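Local structure of relik capsid n-terminal domain (Oryctolagus cuniculus, 2XGU) at residues 93-105 against 116-128. The protein forms the N-terminal domain of an ancient endogenous lentiviral capsid protein, which probably helped build the shell that encloses the viral genome. Numbering follows the deposited sequence. Where two conformers were deposited one is given.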
loop_
_atom_site.group_PDB
_atom_site.type_symbol
_atom_site.label_atom_id
_atom_site.label_comp_id
_atom_site.label_asym_id
_atom_site.label_seq_id
_atom_site.Cartn_x
_atom_site.Cartn_y
_atom_site.Cartn_z
ATOM N N GLY A 93 -20.308 17.070 -13.773
ATOM C CA GLY A 93 -19.904 16.008 -12.867
ATOM C C GLY A 93 -19.847 14.635 -13.521
ATOM O O GLY A 93 -20.246 14.476 -14.674
ATOM N N PRO A 94 -19.338 13.632 -12.787
ATOM C CA PRO A 94 -18.802 13.756 -11.427
ATOM C C PRO A 94 -17.459 14.462 -11.442
ATOM O O PRO A 94 -16.548 14.015 -12.138
ATOM C CB PRO A 94 -18.594 12.299 -10.981
ATOM C CG PRO A 94 -19.076 11.439 -12.100
ATOM C CD PRO A 94 -19.160 12.277 -13.325
ATOM N N VAL A 95 -17.338 15.546 -10.687
ATOM C CA VAL A 95 -16.088 16.294 -10.636
ATOM C C VAL A 95 -15.055 15.549 -9.798
ATOM O O VAL A 95 -15.312 15.234 -8.634
ATOM C CB VAL A 95 -16.296 17.713 -10.068
ATOM C CG1 VAL A 95 -17.044 18.580 -11.070
ATOM C CG2 VAL A 95 -17.043 17.653 -8.741
ATOM N N PRO A 96 -13.901 15.227 -10.411
ATOM C CA PRO A 96 -12.752 14.591 -9.761
ATOM C C PRO A 96 -12.139 15.542 -8.741
ATOM O O PRO A 96 -12.363 16.757 -8.812
ATOM C CB PRO A 96 -11.768 14.370 -10.917
ATOM C CG PRO A 96 -12.574 14.428 -12.138
ATOM C CD PRO A 96 -13.697 15.379 -11.863
ATOM N N LEU A 97 -11.361 15.008 -7.809
ATOM C CA LEU A 97 -10.976 15.798 -6.655
ATOM C C LEU A 97 -9.481 16.077 -6.548
ATOM O O LEU A 97 -8.664 15.371 -7.144
ATOM C CB LEU A 97 -11.481 15.119 -5.388
ATOM C CG LEU A 97 -13.005 14.964 -5.342
ATOM C CD1 LEU A 97 -13.421 13.984 -4.266
ATOM C CD2 LEU A 97 -13.678 16.307 -5.127
ATOM N N THR A 98 -9.138 17.136 -5.819
ATOM C CA THR A 98 -7.745 17.434 -5.520
ATOM C C THR A 98 -7.261 16.524 -4.393
ATOM O O THR A 98 -8.066 15.919 -3.668
ATOM C CB THR A 98 -7.549 18.880 -5.042
ATOM O OG1 THR A 98 -8.179 19.037 -3.766
ATOM C CG2 THR A 98 -8.145 19.883 -6.038
ATOM N N SER A 99 -5.953 16.445 -4.207
ATOM C CA SER A 99 -5.452 15.641 -3.101
ATOM C C SER A 99 -5.921 16.186 -1.759
ATOM O O SER A 99 -6.171 15.404 -0.837
ATOM C CB SER A 99 -3.926 15.469 -3.135
ATOM O OG SER A 99 -3.248 16.660 -2.782
ATOM N N ASP A 100 -6.044 17.511 -1.636
ATOM C CA ASP A 100 -6.498 18.081 -0.360
ATOM C C ASP A 100 -7.892 17.559 -0.041
ATOM O O ASP A 100 -8.172 17.139 1.087
ATOM C CB ASP A 100 -6.516 19.612 -0.409
ATOM C CG ASP A 100 -5.168 20.246 -0.061
ATOM O OD1 ASP A 100 -4.259 19.544 0.422
ATOM O OD2 ASP A 100 -5.037 21.473 -0.267
ATOM N N GLN A 101 -8.760 17.537 -1.048
ATOM C CA GLN A 101 -10.116 17.033 -0.882
ATOM C C GLN A 101 -10.128 15.538 -0.555
ATOM O O GLN A 101 -10.885 15.081 0.299
ATOM C CB GLN A 101 -10.942 17.307 -2.146
ATOM C CG GLN A 101 -11.232 18.792 -2.368
ATOM C CD GLN A 101 -11.969 19.065 -3.666
ATOM O OE1 GLN A 101 -13.031 19.693 -3.672
ATOM N NE2 GLN A 101 -11.406 18.603 -4.775
ATOM N N ILE A 102 -9.292 14.774 -1.250
ATOM C CA ILE A 102 -9.197 13.344 -0.979
ATOM C C ILE A 102 -8.757 13.085 0.467
ATOM O O ILE A 102 -9.285 12.184 1.127
ATOM C CB ILE A 102 -8.286 12.649 -2.021
ATOM C CG1 ILE A 102 -8.970 12.636 -3.386
ATOM C CG2 ILE A 102 -7.914 11.235 -1.591
ATOM C CD1 ILE A 102 -7.999 12.467 -4.541
ATOM N N ARG A 103 -7.834 13.905 0.976
ATOM C CA ARG A 103 -7.315 13.788 2.345
ATOM C C ARG A 103 -8.245 14.390 3.410
ATOM O O ARG A 103 -7.918 14.366 4.602
ATOM C CB ARG A 103 -5.946 14.469 2.433
ATOM C CG ARG A 103 -4.834 13.832 1.595
ATOM C CD ARG A 103 -3.611 14.747 1.478
ATOM N NE ARG A 103 -2.904 14.880 2.746
ATOM C CZ ARG A 103 -1.910 15.732 2.963
ATOM N NH1 ARG A 103 -1.497 16.540 1.993
ATOM N NH2 ARG A 103 -1.326 15.775 4.151
ATOM N N GLY A 104 -9.371 14.951 2.987
ATOM C CA GLY A 104 -10.350 15.533 3.894
ATOM C C GLY A 104 -9.986 16.884 4.494
ATOM O O GLY A 104 -10.543 17.296 5.514
ATOM N N ILE A 105 -9.058 17.588 3.861
ATOM C CA ILE A 105 -8.598 18.872 4.382
ATOM C C ILE A 105 -9.652 19.958 4.190
ATOM O O ILE A 105 -10.114 20.200 3.073
ATOM C CB ILE A 105 -7.287 19.283 3.717
ATOM C CG1 ILE A 105 -6.199 18.266 4.060
ATOM C CG2 ILE A 105 -6.873 20.687 4.168
ATOM C CD1 ILE A 105 -4.881 18.491 3.342
ATOM N N ARG A 116 -20.373 12.911 -2.679
ATOM C CA ARG A 116 -19.321 13.530 -3.480
ATOM C C ARG A 116 -17.946 12.960 -3.126
ATOM O O ARG A 116 -17.021 12.991 -3.942
ATOM C CB ARG A 116 -19.320 15.050 -3.285
ATOM C CG ARG A 116 -18.275 15.780 -4.110
ATOM C CD ARG A 116 -18.241 17.279 -3.813
ATOM N NE ARG A 116 -17.264 17.965 -4.657
ATOM C CZ ARG A 116 -16.730 19.149 -4.374
ATOM N NH1 ARG A 116 -17.073 19.785 -3.260
ATOM N NH2 ARG A 116 -15.847 19.695 -5.201
ATOM N N PHE A 117 -17.823 12.453 -1.900
ATOM C CA PHE A 117 -16.544 11.970 -1.390
ATOM C C PHE A 117 -16.495 10.456 -1.153
ATOM O O PHE A 117 -15.552 9.955 -0.547
ATOM C CB PHE A 117 -16.168 12.736 -0.113
ATOM C CG PHE A 117 -15.969 14.207 -0.333
ATOM C CD1 PHE A 117 -14.797 14.680 -0.895
ATOM C CD2 PHE A 117 -16.949 15.114 0.019
ATOM C CE1 PHE A 117 -14.610 16.037 -1.109
ATOM C CE2 PHE A 117 -16.765 16.474 -0.183
ATOM C CZ PHE A 117 -15.596 16.933 -0.753
ATOM N N ALA A 118 -17.484 9.723 -1.660
ATOM C CA ALA A 118 -17.559 8.273 -1.438
ATOM C C ALA A 118 -16.356 7.522 -2.009
ATOM O O ALA A 118 -15.699 6.744 -1.315
ATOM C CB ALA A 118 -18.857 7.712 -2.008
ATOM N N ASP A 119 -16.070 7.745 -3.287
ATOM C CA ASP A 119 -14.868 7.174 -3.869
ATOM C C ASP A 119 -13.614 7.778 -3.219
ATOM O O ASP A 119 -12.626 7.074 -3.001
ATOM C CB ASP A 119 -14.848 7.358 -5.384
ATOM C CG ASP A 119 -13.606 6.793 -6.017
ATOM O OD1 ASP A 119 -13.379 5.568 -5.905
ATOM O OD2 ASP A 119 -12.841 7.581 -6.592
ATOM N N ALA A 120 -13.644 9.070 -2.910
ATOM C CA ALA A 120 -12.467 9.747 -2.365
ATOM C C ALA A 120 -12.000 9.169 -1.033
ATOM O O ALA A 120 -10.803 9.010 -0.821
ATOM C CB ALA A 120 -12.736 11.228 -2.217
ATOM N N ARG A 121 -12.936 8.879 -0.127
ATOM C CA ARG A 121 -12.553 8.334 1.166
ATOM C C ARG A 121 -11.976 6.941 0.994
ATOM O O ARG A 121 -11.100 6.542 1.755
ATOM C CB ARG A 121 -13.730 8.326 2.151
ATOM C CG ARG A 121 -14.917 7.491 1.722
ATOM C CD ARG A 121 -16.013 7.573 2.783
ATOM N NE ARG A 121 -17.316 7.253 2.225
ATOM C CZ ARG A 121 -17.750 6.017 2.030
ATOM N NH1 ARG A 121 -16.975 4.989 2.354
ATOM N NH2 ARG A 121 -18.956 5.805 1.508
ATOM N N THR A 122 -12.459 6.200 -0.002
ATOM C CA THR A 122 -11.924 4.877 -0.306
ATOM C C THR A 122 -10.477 4.998 -0.790
ATOM O O THR A 122 -9.600 4.219 -0.418
ATOM C CB THR A 122 -12.744 4.194 -1.410
ATOM O OG1 THR A 122 -14.141 4.251 -1.083
ATOM C CG2 THR A 122 -12.327 2.743 -1.553
ATOM N N LEU A 123 -10.240 5.989 -1.637
ATOM C CA LEU A 123 -8.904 6.238 -2.173
ATOM C C LEU A 123 -7.946 6.707 -1.076
ATOM O O LEU A 123 -6.777 6.291 -1.036
ATOM C CB LEU A 123 -8.978 7.267 -3.303
ATOM C CG LEU A 123 -7.637 7.608 -3.944
ATOM C CD1 LEU A 123 -7.000 6.380 -4.577
ATOM C CD2 LEU A 123 -7.803 8.721 -4.986
ATOM N N TYR A 124 -8.431 7.553 -0.176
ATOM C CA TYR A 124 -7.566 8.031 0.901
ATOM C C TYR A 124 -7.163 6.887 1.834
ATOM O O TYR A 124 -6.006 6.804 2.264
ATOM C CB TYR A 124 -8.239 9.146 1.709
ATOM C CG TYR A 124 -7.360 9.768 2.775
ATOM C CD1 TYR A 124 -6.046 10.122 2.499
ATOM C CD2 TYR A 124 -7.851 10.005 4.051
ATOM C CE1 TYR A 124 -5.235 10.711 3.454
ATOM C CE2 TYR A 124 -7.053 10.602 5.020
ATOM C CZ TYR A 124 -5.744 10.940 4.719
ATOM O OH TYR A 124 -4.939 11.537 5.668
ATOM N N ARG A 125 -8.123 6.030 2.168
ATOM C CA ARG A 125 -7.828 4.851 2.972
ATOM C C ARG A 125 -6.751 4.006 2.294
ATOM O O ARG A 125 -5.827 3.532 2.959
ATOM C CB ARG A 125 -9.094 4.028 3.219
ATOM C CG ARG A 125 -8.840 2.689 3.903
ATOM C CD ARG A 125 -10.153 1.943 4.141
ATOM N NE ARG A 125 -9.903 0.615 4.701
ATOM C CZ ARG A 125 -9.597 -0.458 3.978
ATOM N NH1 ARG A 125 -9.530 -0.378 2.651
ATOM N NH2 ARG A 125 -9.354 -1.620 4.582
ATOM N N THR A 126 -6.867 3.832 0.979
ATOM C CA THR A 126 -5.844 3.144 0.207
ATOM C C THR A 126 -4.470 3.800 0.343
ATOM O O THR A 126 -3.482 3.121 0.610
ATOM C CB THR A 126 -6.268 3.049 -1.267
ATOM O OG1 THR A 126 -7.369 2.141 -1.367
ATOM C CG2 THR A 126 -5.115 2.564 -2.138
ATOM N N TRP A 127 -4.400 5.125 0.202
ATOM C CA TRP A 127 -3.133 5.840 0.382
ATOM C C TRP A 127 -2.530 5.615 1.775
ATOM O O TRP A 127 -1.331 5.365 1.905
ATOM C CB TRP A 127 -3.327 7.355 0.194
ATOM C CG TRP A 127 -3.577 7.785 -1.225
ATOM C CD1 TRP A 127 -3.627 6.996 -2.328
ATOM C CD2 TRP A 127 -3.821 9.128 -1.679
ATOM N NE1 TRP A 127 -3.879 7.760 -3.455
ATOM C CE2 TRP A 127 -4.010 9.070 -3.076
ATOM C CE3 TRP A 127 -3.903 10.366 -1.038
ATOM C CZ2 TRP A 127 -4.270 10.206 -3.838
ATOM C CZ3 TRP A 127 -4.160 11.497 -1.796
ATOM C CH2 TRP A 127 -4.329 11.408 -3.182
ATOM N N VAL A 128 -3.359 5.707 2.811
ATOM C CA VAL A 128 -2.866 5.562 4.179
ATOM C C VAL A 128 -2.359 4.140 4.432
ATOM O O VAL A 128 -1.280 3.942 5.000
ATOM C CB VAL A 128 -3.963 5.952 5.192
ATOM C CG1 VAL A 128 -3.502 5.708 6.622
ATOM C CG2 VAL A 128 -4.329 7.421 5.016
HETATM O O HOH W 1 -3.114 13.388 5.234
#
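Ile102 packs as a knob into a hole on helix 118-134 formed by Ala120, Leu123, Tyr124 and Trp127. Its two branches divide the work: CD1 reaches Leu123 CD2 at 3.8 Å, whereas CG2, which a chi1 of -70° (to CG1) sets anti to the backbone N, lies over the six-membered ring of Trp127, 4.0 Å from the centroid and 22° off the normal. A second CH-pi contact is more nearly central, with Arg103 CA 3.8 Å from the Tyr124 ring centroid and only 8° off its normal; Val128 CG2 covers the opposite face. Nearer the start of the helix, Leu97 CD1 touches both Ala120 CB (3.5 Å) and Phe117 CD1 (3.7 Å), while Gln101 CB meets the edge of the Phe117 ring.

These contacts seat the short helix 99-102 and its flanking residues against the first turns of helix 118-134 and the residues just before it, within the mostly helical fold of a retroviral capsid N-terminal domain. Helix 63-83 adds Trp80, which touches Ile102 and packs edge-to-face with Trp127.

Water 1 bridges Arg103 and Tyr124, accepting from Arg103 NE at 2.9 Å and donating to Tyr124 OH at 2.6 Å. That hydroxyl also bonds to Asn53. Within 93-105, Thr98 OG1 caps the short helix by accepting a nearly straight bond from Gln101 N at 3.2 Å, and Gly104 closes it in a Schellman motif.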